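Local coordinates for ankyrin repeat domain protein (Legionella pneumophila subsp. pneumophila, PDB 6MCA) that is a Legionella effector with ankyrin repeats and a cysteine protease-like region, and interacts with the host LARP7 component of the 7SK snRNP complex, at residues A[397-402]-A[437-442]; A[390-395]-A[430-435]. One frame throughout, in Å; residues are numbered along the deposited sequence.

Interaction 1 of 2, residues A[397-402]-A[437-442]; sequences QRFYLA and LNILIL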
ATOM      1  N   GLN A 397      -6.620  15.948 -13.783  1.00 30.91           N
ATOM      2  CA  GLN A 397      -5.518  16.678 -14.400  1.00 29.67           C
ATOM      3  C   GLN A 397      -4.757  15.802 -15.387  1.00 32.04           C
ATOM      4  O   GLN A 397      -4.386  16.263 -16.473  1.00 34.33           O
ATOM      5  CB  GLN A 397      -4.574  17.214 -13.323  1.00 25.38           C
ATOM      6  CG  GLN A 397      -3.292  17.820 -13.868  1.00 25.71           C
ATOM      7  CD  GLN A 397      -2.414  18.403 -12.776  1.00 56.84           C
ATOM      8  OE1 GLN A 397      -2.787  19.373 -12.115  1.00 45.71           O
ATOM      9  NE2 GLN A 397      -1.241  17.811 -12.582  1.00 36.17           N
ATOM     10  N   ARG A 398      -4.519  14.537 -15.034  1.00 34.47           N
ATOM     11  CA  ARG A 398      -3.776  13.658 -15.926  1.00 39.03           C
ATOM     12  C   ARG A 398      -4.575  13.270 -17.162  1.00 31.42           C
ATOM     13  O   ARG A 398      -3.973  12.885 -18.169  1.00 35.27           O
ATOM     14  CB  ARG A 398      -3.332  12.398 -15.181  1.00 42.34           C
ATOM     15  CG  ARG A 398      -2.256  12.648 -14.143  1.00 45.34           C
ATOM     16  CD  ARG A 398      -2.004  11.413 -13.301  1.00 34.95           C
ATOM     17  NE  ARG A 398      -1.090  11.695 -12.198  1.00 53.77           N
ATOM     18  CZ  ARG A 398      -0.849  10.857 -11.196  1.00 45.96           C
ATOM     19  NH1 ARG A 398      -1.453   9.677 -11.157  1.00 38.38           N
ATOM     20  NH2 ARG A 398      -0.003  11.199 -10.233  1.00 28.43           N
ATOM     21  N   PHE A 399      -5.908  13.353 -17.108  1.00 32.29           N
ATOM     22  CA  PHE A 399      -6.707  12.976 -18.274  1.00 37.99           C
ATOM     23  C   PHE A 399      -6.353  13.816 -19.498  1.00 48.08           C
ATOM     24  O   PHE A 399      -6.219  13.283 -20.606  1.00 41.79           O
ATOM     25  CB  PHE A 399      -8.198  13.100 -17.964  1.00 43.75           C
ATOM     26  CG  PHE A 399      -9.081  12.871 -19.160  1.00 50.93           C
ATOM     27  CD1 PHE A 399      -9.384  11.586 -19.577  1.00 39.93           C
ATOM     28  CD2 PHE A 399      -9.603  13.940 -19.872  1.00 48.83           C
ATOM     29  CE1 PHE A 399     -10.192  11.369 -20.679  1.00 56.73           C
ATOM     30  CE2 PHE A 399     -10.412  13.730 -20.975  1.00 54.72           C
ATOM     31  CZ  PHE A 399     -10.706  12.443 -21.378  1.00 43.54           C
ATOM     32  N   TYR A 400      -6.202  15.131 -19.323  1.00 41.53           N
ATOM     33  CA  TYR A 400      -5.988  16.012 -20.467  1.00 38.53           C
ATOM     34  C   TYR A 400      -4.580  15.906 -21.039  1.00 45.30           C
ATOM     35  O   TYR A 400      -4.345  16.375 -22.157  1.00 60.21           O
ATOM     36  CB  TYR A 400      -6.283  17.461 -20.075  1.00 32.14           C
ATOM     37  CG  TYR A 400      -7.706  17.688 -19.612  1.00 35.97           C
ATOM     38  CD1 TYR A 400      -8.742  17.831 -20.526  1.00 29.75           C
ATOM     39  CD2 TYR A 400      -8.012  17.756 -18.260  1.00 29.62           C
ATOM     40  CE1 TYR A 400     -10.043  18.037 -20.106  1.00 27.97           C
ATOM     41  CE2 TYR A 400      -9.310  17.961 -17.829  1.00 27.79           C
ATOM     42  CZ  TYR A 400     -10.321  18.101 -18.756  1.00 31.09           C
ATOM     43  OH  TYR A 400     -11.614  18.306 -18.331  1.00 35.69           O
ATOM     44  N   LEU A 401      -3.645  15.304 -20.308  1.00 42.55           N
ATOM     45  CA  LEU A 401      -2.271  15.147 -20.764  1.00 46.74           C
ATOM     46  C   LEU A 401      -1.962  13.728 -21.222  1.00 48.74           C
ATOM     47  O   LEU A 401      -0.805  13.424 -21.526  1.00 50.76           O
ATOM     48  CB  LEU A 401      -1.298  15.546 -19.651  1.00 33.54           C
ATOM     49  CG  LEU A 401      -1.333  16.981 -19.125  1.00 53.28           C
ATOM     50  CD1 LEU A 401      -0.861  17.025 -17.680  1.00 43.20           C
ATOM     51  CD2 LEU A 401      -0.479  17.888 -19.993  1.00 44.30           C
ATOM     52  N   ALA A 402      -2.965  12.860 -21.288  1.00 44.49           N
ATOM     53  CA  ALA A 402      -2.745  11.428 -21.415  1.00 50.25           C
ATOM     54  C   ALA A 402      -2.873  10.951 -22.858  1.00 48.19           C
ATOM     55  O   ALA A 402      -3.492  11.596 -23.708  1.00 42.00           O
ATOM     56  CB  ALA A 402      -3.729  10.657 -20.530  1.00 41.08           C
ATOM     57  N   LEU A 437     -18.309  14.335 -14.571  1.00 53.23           N
ATOM     58  CA  LEU A 437     -19.142  14.480 -15.756  1.00 54.55           C
ATOM     59  C   LEU A 437     -18.586  15.510 -16.723  1.00 49.90           C
ATOM     60  O   LEU A 437     -18.918  15.461 -17.912  1.00 58.18           O
ATOM     61  CB  LEU A 437     -20.567  14.859 -15.355  1.00 44.84           C
ATOM     62  CG  LEU A 437     -21.391  13.750 -14.695  1.00 54.58           C
ATOM     63  CD1 LEU A 437     -22.727  14.291 -14.207  1.00 66.46           C
ATOM     64  CD2 LEU A 437     -21.588  12.585 -15.648  1.00 42.53           C
ATOM     65  N   ASN A 438     -17.760  16.446 -16.243  1.00 48.92           N
ATOM     66  CA  ASN A 438     -17.041  17.316 -17.170  1.00 41.77           C
ATOM     67  C   ASN A 438     -16.251  16.513 -18.199  1.00 38.10           C
ATOM     68  O   ASN A 438     -16.089  16.955 -19.342  1.00 48.45           O
ATOM     69  CB  ASN A 438     -16.105  18.249 -16.403  1.00 53.75           C
ATOM     70  CG  ASN A 438     -16.661  19.650 -16.271  1.00 51.11           C
ATOM     71  OD1 ASN A 438     -17.821  19.904 -16.593  1.00 64.94           O
ATOM     72  ND2 ASN A 438     -15.830  20.573 -15.800  1.00 70.68           N
ATOM     73  N   ILE A 439     -15.767  15.335 -17.817  1.00 49.88           N
ATOM     74  CA  ILE A 439     -14.988  14.483 -18.705  1.00 47.53           C
ATOM     75  C   ILE A 439     -15.846  13.392 -19.335  1.00 44.27           C
ATOM     76  O   ILE A 439     -15.720  13.116 -20.529  1.00 54.98           O
ATOM     77  CB  ILE A 439     -13.793  13.876 -17.938  1.00 42.44           C
ATOM     78  CG1 ILE A 439     -12.785  14.967 -17.568  1.00 35.55           C
ATOM     79  CG2 ILE A 439     -13.126  12.777 -18.754  1.00 37.54           C
ATOM     80  CD1 ILE A 439     -11.602  14.460 -16.776  1.00 41.19           C
ATOM     81  N   LEU A 440     -16.729  12.768 -18.553  1.00 60.16           N
ATOM     82  CA  LEU A 440     -17.503  11.641 -19.062  1.00 49.32           C
ATOM     83  C   LEU A 440     -18.605  12.047 -20.032  1.00 61.22           C
ATOM     84  O   LEU A 440     -19.257  11.165 -20.599  1.00 57.70           O
ATOM     85  CB  LEU A 440     -18.107  10.849 -17.902  1.00 45.38           C
ATOM     86  CG  LEU A 440     -17.112  10.000 -17.113  1.00 47.69           C
ATOM     87  CD1 LEU A 440     -17.842   9.066 -16.163  1.00 46.28           C
ATOM     88  CD2 LEU A 440     -16.217   9.218 -18.062  1.00 36.67           C
ATOM     89  N   ILE A 441     -18.828  13.345 -20.237  1.00 69.57           N
ATOM     90  CA  ILE A 441     -19.845  13.796 -21.182  1.00 54.28           C
ATOM     91  C   ILE A 441     -19.270  14.049 -22.573  1.00 58.22           C
ATOM     92  O   ILE A 441     -20.028  14.047 -23.556  1.00 63.03           O
ATOM     93  CB  ILE A 441     -20.560  15.031 -20.598  1.00 53.86           C
ATOM     94  CG1 ILE A 441     -21.700  14.566 -19.699  1.00 64.13           C
ATOM     95  CG2 ILE A 441     -21.083  15.984 -21.671  1.00 57.27           C
ATOM     96  CD1 ILE A 441     -22.722  13.704 -20.418  1.00 73.34           C
ATOM     97  N   LEU A 442     -17.952  14.219 -22.687  1.00 54.83           N
ATOM     98  CA  LEU A 442     -17.302  14.310 -23.988  1.00 51.28           C
ATOM     99  C   LEU A 442     -17.773  13.185 -24.902  1.00 70.02           C
ATOM    100  O   LEU A 442     -18.039  12.064 -24.460  1.00 68.43           O
ATOM    101  CB  LEU A 442     -15.782  14.248 -23.827  1.00 41.67           C
ATOM    102  CG  LEU A 442     -15.144  15.287 -22.904  1.00 62.57           C
ATOM    103  CD1 LEU A 442     -13.655  15.017 -22.731  1.00 47.64           C
ATOM    104  CD2 LEU A 442     -15.383  16.688 -23.441  1.00 35.58           C
TER

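Interaction 2 of 2, residues A[390-395]-A[430-435]; sequences RALDEC and LERAEK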
ATOM      1  N   ARG A 390      -7.970  14.875  -3.535  1.00 32.42           N
ATOM      2  CA  ARG A 390      -6.655  14.996  -4.158  1.00 30.80           C
ATOM      3  C   ARG A 390      -6.463  13.943  -5.241  1.00 37.02           C
ATOM      4  O   ARG A 390      -5.970  14.245  -6.334  1.00 42.61           O
ATOM      5  CB  ARG A 390      -5.560  14.880  -3.094  1.00 32.90           C
ATOM      6  CG  ARG A 390      -4.145  15.123  -3.608  1.00 24.71           C
ATOM      7  CD  ARG A 390      -3.414  13.817  -3.917  1.00 36.10           C
ATOM      8  NE  ARG A 390      -3.199  12.999  -2.726  1.00 38.02           N
ATOM      9  CZ  ARG A 390      -2.361  11.968  -2.670  1.00 38.80           C
ATOM     10  NH1 ARG A 390      -1.656  11.626  -3.740  1.00 37.64           N
ATOM     11  NH2 ARG A 390      -2.226  11.279  -1.544  1.00 29.55           N
ATOM     12  N   ALA A 391      -6.836  12.695  -4.950  1.00 25.85           N
ATOM     13  CA  ALA A 391      -6.714  11.642  -5.953  1.00 33.25           C
ATOM     14  C   ALA A 391      -7.624  11.912  -7.146  1.00 35.74           C
ATOM     15  O   ALA A 391      -7.222  11.720  -8.306  1.00 38.15           O
ATOM     16  CB  ALA A 391      -7.027  10.284  -5.326  1.00 26.08           C
ATOM     17  N   LEU A 392      -8.854  12.367  -6.882  1.00 35.24           N
ATOM     18  CA  LEU A 392      -9.758  12.705  -7.978  1.00 33.33           C
ATOM     19  C   LEU A 392      -9.181  13.819  -8.849  1.00 31.84           C
ATOM     20  O   LEU A 392      -9.242  13.750 -10.085  1.00 35.52           O
ATOM     21  CB  LEU A 392     -11.123  13.107  -7.420  1.00 28.66           C
ATOM     22  CG  LEU A 392     -12.206  13.469  -8.437  1.00 41.96           C
ATOM     23  CD1 LEU A 392     -12.389  12.348  -9.444  1.00 37.44           C
ATOM     24  CD2 LEU A 392     -13.516  13.771  -7.729  1.00 30.20           C
ATOM     25  N   ASP A 393      -8.605  14.848  -8.220  1.00 33.31           N
ATOM     26  CA  ASP A 393      -8.008  15.947  -8.973  1.00 35.64           C
ATOM     27  C   ASP A 393      -6.804  15.476  -9.778  1.00 39.64           C
ATOM     28  O   ASP A 393      -6.585  15.942 -10.901  1.00 33.29           O
ATOM     29  CB  ASP A 393      -7.605  17.076  -8.024  1.00 33.30           C
ATOM     30  CG  ASP A 393      -8.801  17.771  -7.404  1.00 52.28           C
ATOM     31  OD1 ASP A 393      -9.933  17.548  -7.880  1.00 42.68           O
ATOM     32  OD2 ASP A 393      -8.606  18.539  -6.438  1.00 56.69           O
ATOM     33  N   GLU A 394      -6.003  14.567  -9.214  1.00 37.60           N
ATOM     34  CA  GLU A 394      -4.887  13.995  -9.963  1.00 41.49           C
ATOM     35  C   GLU A 394      -5.381  13.309 -11.228  1.00 41.11           C
ATOM     36  O   GLU A 394      -4.821  13.500 -12.315  1.00 38.82           O
ATOM     37  CB  GLU A 394      -4.116  13.007  -9.088  1.00 39.40           C
ATOM     38  CG  GLU A 394      -3.019  13.626  -8.246  1.00 44.37           C
ATOM     39  CD  GLU A 394      -2.266  12.596  -7.426  1.00 62.55           C
ATOM     40  OE1 GLU A 394      -2.724  11.434  -7.361  1.00 50.23           O
ATOM     41  OE2 GLU A 394      -1.216  12.946  -6.846  1.00 59.09           O
ATOM     42  N   CYS A 395      -6.434  12.497 -11.102  1.00 35.80           N
ATOM     43  CA  CYS A 395      -6.990  11.824 -12.275  1.00 37.40           C
ATOM     44  C   CYS A 395      -7.477  12.831 -13.312  1.00 36.06           C
ATOM     45  O   CYS A 395      -7.185  12.704 -14.510  1.00 42.65           O
ATOM     46  CB  CYS A 395      -8.126  10.892 -11.859  1.00 35.97           C
ATOM     47  SG  CYS A 395      -7.639   9.169 -11.706  1.00 59.87           S
ATOM     48  N   LEU A 430     -21.970  15.330  -5.104  1.00 43.13           N
ATOM     49  CA  LEU A 430     -22.470  15.993  -6.305  1.00 45.37           C
ATOM     50  C   LEU A 430     -21.397  16.869  -6.942  1.00 50.44           C
ATOM     51  O   LEU A 430     -21.312  16.958  -8.172  1.00 54.19           O
ATOM     52  CB  LEU A 430     -23.716  16.813  -5.974  1.00 51.82           C
ATOM     53  CG  LEU A 430     -25.040  16.052  -6.054  1.00 70.78           C
ATOM     54  CD1 LEU A 430     -26.164  16.842  -5.399  1.00 71.87           C
ATOM     55  CD2 LEU A 430     -25.384  15.718  -7.500  1.00 54.31           C
ATOM     56  N   GLU A 431     -20.566  17.524  -6.126  1.00 40.35           N
ATOM     57  CA  GLU A 431     -19.447  18.283  -6.677  1.00 44.55           C
ATOM     58  C   GLU A 431     -18.456  17.363  -7.381  1.00 43.82           C
ATOM     59  O   GLU A 431     -17.978  17.671  -8.484  1.00 55.46           O
ATOM     60  CB  GLU A 431     -18.752  19.074  -5.569  1.00 37.61           C
ATOM     61  CG  GLU A 431     -19.646  20.092  -4.877  1.00 48.52           C
ATOM     62  CD  GLU A 431     -19.037  20.633  -3.599  1.00 59.46           C
ATOM     63  OE1 GLU A 431     -19.755  21.321  -2.842  1.00 72.42           O
ATOM     64  OE2 GLU A 431     -17.842  20.370  -3.349  1.00 64.93           O
ATOM     65  N   ARG A 432     -18.136  16.225  -6.757  1.00 37.45           N
ATOM     66  CA  ARG A 432     -17.269  15.247  -7.411  1.00 45.72           C
ATOM     67  C   ARG A 432     -17.898  14.734  -8.703  1.00 38.52           C
ATOM     68  O   ARG A 432     -17.203  14.530  -9.707  1.00 41.63           O
ATOM     69  CB  ARG A 432     -16.970  14.087  -6.463  1.00 38.81           C
ATOM     70  CG  ARG A 432     -16.318  14.505  -5.155  1.00 44.40           C
ATOM     71  CD  ARG A 432     -15.715  13.312  -4.431  1.00 51.12           C
ATOM     72  NE  ARG A 432     -15.066  13.704  -3.184  1.00 40.72           N
ATOM     73  CZ  ARG A 432     -15.462  13.307  -1.979  1.00 47.83           C
ATOM     74  NH1 ARG A 432     -16.506  12.499  -1.855  1.00 45.38           N
ATOM     75  NH2 ARG A 432     -14.810  13.716  -0.898  1.00 34.67           N
ATOM     76  N   ALA A 433     -19.218  14.535  -8.699  1.00 45.45           N
ATOM     77  CA  ALA A 433     -19.909  14.070  -9.894  1.00 44.75           C
ATOM     78  C   ALA A 433     -19.858  15.112 -11.002  1.00 47.85           C
ATOM     79  O   ALA A 433     -19.740  14.762 -12.177  1.00 51.07           O
ATOM     80  CB  ALA A 433     -21.357  13.713  -9.558  1.00 49.07           C
ATOM     81  N   GLU A 434     -19.961  16.395 -10.651  1.00 48.47           N
ATOM     82  CA  GLU A 434     -19.801  17.452 -11.645  1.00 53.13           C
ATOM     83  C   GLU A 434     -18.398  17.421 -12.242  1.00 55.79           C
ATOM     84  O   GLU A 434     -18.224  17.475 -13.470  1.00 58.64           O
ATOM     85  CB  GLU A 434     -20.086  18.813 -11.009  1.00 54.90           C
ATOM     86  CG  GLU A 434     -20.557  19.879 -11.983  1.00 79.67           C
ATOM     87  CD  GLU A 434     -22.016  19.721 -12.359  1.00 88.01           C
ATOM     88  OE1 GLU A 434     -22.296  19.208 -13.462  1.00 94.55           O
ATOM     89  OE2 GLU A 434     -22.883  20.109 -11.547  1.00 87.58           O
ATOM     90  N   LYS A 435     -17.384  17.336 -11.374  1.00 45.01           N
ATOM     91  CA  LYS A 435     -16.004  17.208 -11.836  1.00 34.80           C
ATOM     92  C   LYS A 435     -15.849  16.052 -12.817  1.00 41.28           C
ATOM     93  O   LYS A 435     -15.178  16.184 -13.848  1.00 37.60           O
ATOM     94  CB  LYS A 435     -15.068  17.003 -10.644  1.00 41.22           C
ATOM     95  CG  LYS A 435     -14.746  18.247  -9.836  1.00 38.98           C
ATOM     96  CD  LYS A 435     -13.610  17.950  -8.866  1.00 38.00           C
ATOM     97  CE  LYS A 435     -13.493  19.009  -7.785  1.00 37.42           C
ATOM     98  NZ  LYS A 435     -12.521  18.603  -6.732  1.00 61.76           N
TER

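Interaction 1 of 2, residues A[397-402]-A[437-442]
The C-terminal ends of two helices in the all-helical C-terminal region, 373-399 and 427-440, meet where F399 meets I439 and L442, and Y400 meets I439. I439 is the centre of the contact. Its CG2 methyl sits over one face of the F399 ring, 3.6 Å from the ring centroid and 11° off the normal, a CH-pi contact placed almost squarely over the ring. The CG1-CD1 branch lies on the same side of the ring plane, beyond the CG-CD2 bond, with CD1 of I439 3.7 Å from F399 CD2. F399 reaches across because its CG is anti to the backbone N (chi1 174°), which sends the ring toward the partner. F399 and I439 are buried, whereas Y400 and L442 lie at the exposed border. Helix 404-421 links the two helices in sequence, and they pack side by side as a parallel pair; L414 of the linking helix also touches I439, and K407 makes a cation-pi contact with the F399 ring. Y445 meets this ring edge-to-face. Farther along the chain, L442 approaches F399 from the opposite direction, L442 CD1 lying 3.9 Å from F399 CE2. No hydrogen bond crosses between the segments. Y400, in the type I turn from F399 to A402, extends its phenol end to I439, with Y400 OH 3.6 Å from I439 CG1.

Interaction 2 of 2, residues A[390-395]-A[430-435]
D393 and K435 join helices 373-399 and 427-440 through a salt bridge, while L392 packs against the aliphatic part of R432 beside it. K435 NZ donates to D393 OD1 at 3.0 Å, meeting the syn lone pair of that oxygen, on the side of OD2. The other carboxylate oxygen is clearly the lesser partner, with D393 OD2 3.9 Å from K435 NZ. An extended lysine chain beyond CG carries the ammonium group over to the neighbouring helix, and K435 CD passes 3.8 Å from D393 OD1 on the way. The short axes of these segments run nearly parallel, 12° apart, and approach to 11.3 Å, so that side chains make the contact between the two backbones; helix 404-421 packs against the pair, its L414 and I417 touching L392. L392 turns its branch away from its own amide (chi1 -179°), which brings L392 CD2 to 3.7 Å from R432 CB. The charged end of R432 is turned to acids earlier on helix 373-399: NE forms a salt bridge with D389 OD1 and NH2 another with E385 OE2. These two carboxylates probably compensate the charge of a largely buried arginine and fix the direction of its guanidinium. On the side of helix 373-399 turned from this partner, R390 NH1 makes a weak bond to E394 OE2 at 3.4 Å, in the plane of the guanidinium, and R390 NH2 pairs with D387 OD1.

Interactions 1 and 2 lie about 11 Å apart, centre to centre, along the same pair of helices, 373-399 and 427-440. Along the chain their segments alternate: 390-395, 397-402, 430-435, then 437-442, so the pairing advances in step on both helices, as expected for neighbours running in the same direction. Helix 404-421 connects helix 373-399 to helix 427-440 in sequence. Interaction 2 is partly polar and comes earlier on both helices; interaction 1 is apolar and nearer their C-terminal ends. The two contacts thus extend one parallel pairing within the C-terminal helical region of AnkH, with L414 of helix 404-421 touching both L392 and I439.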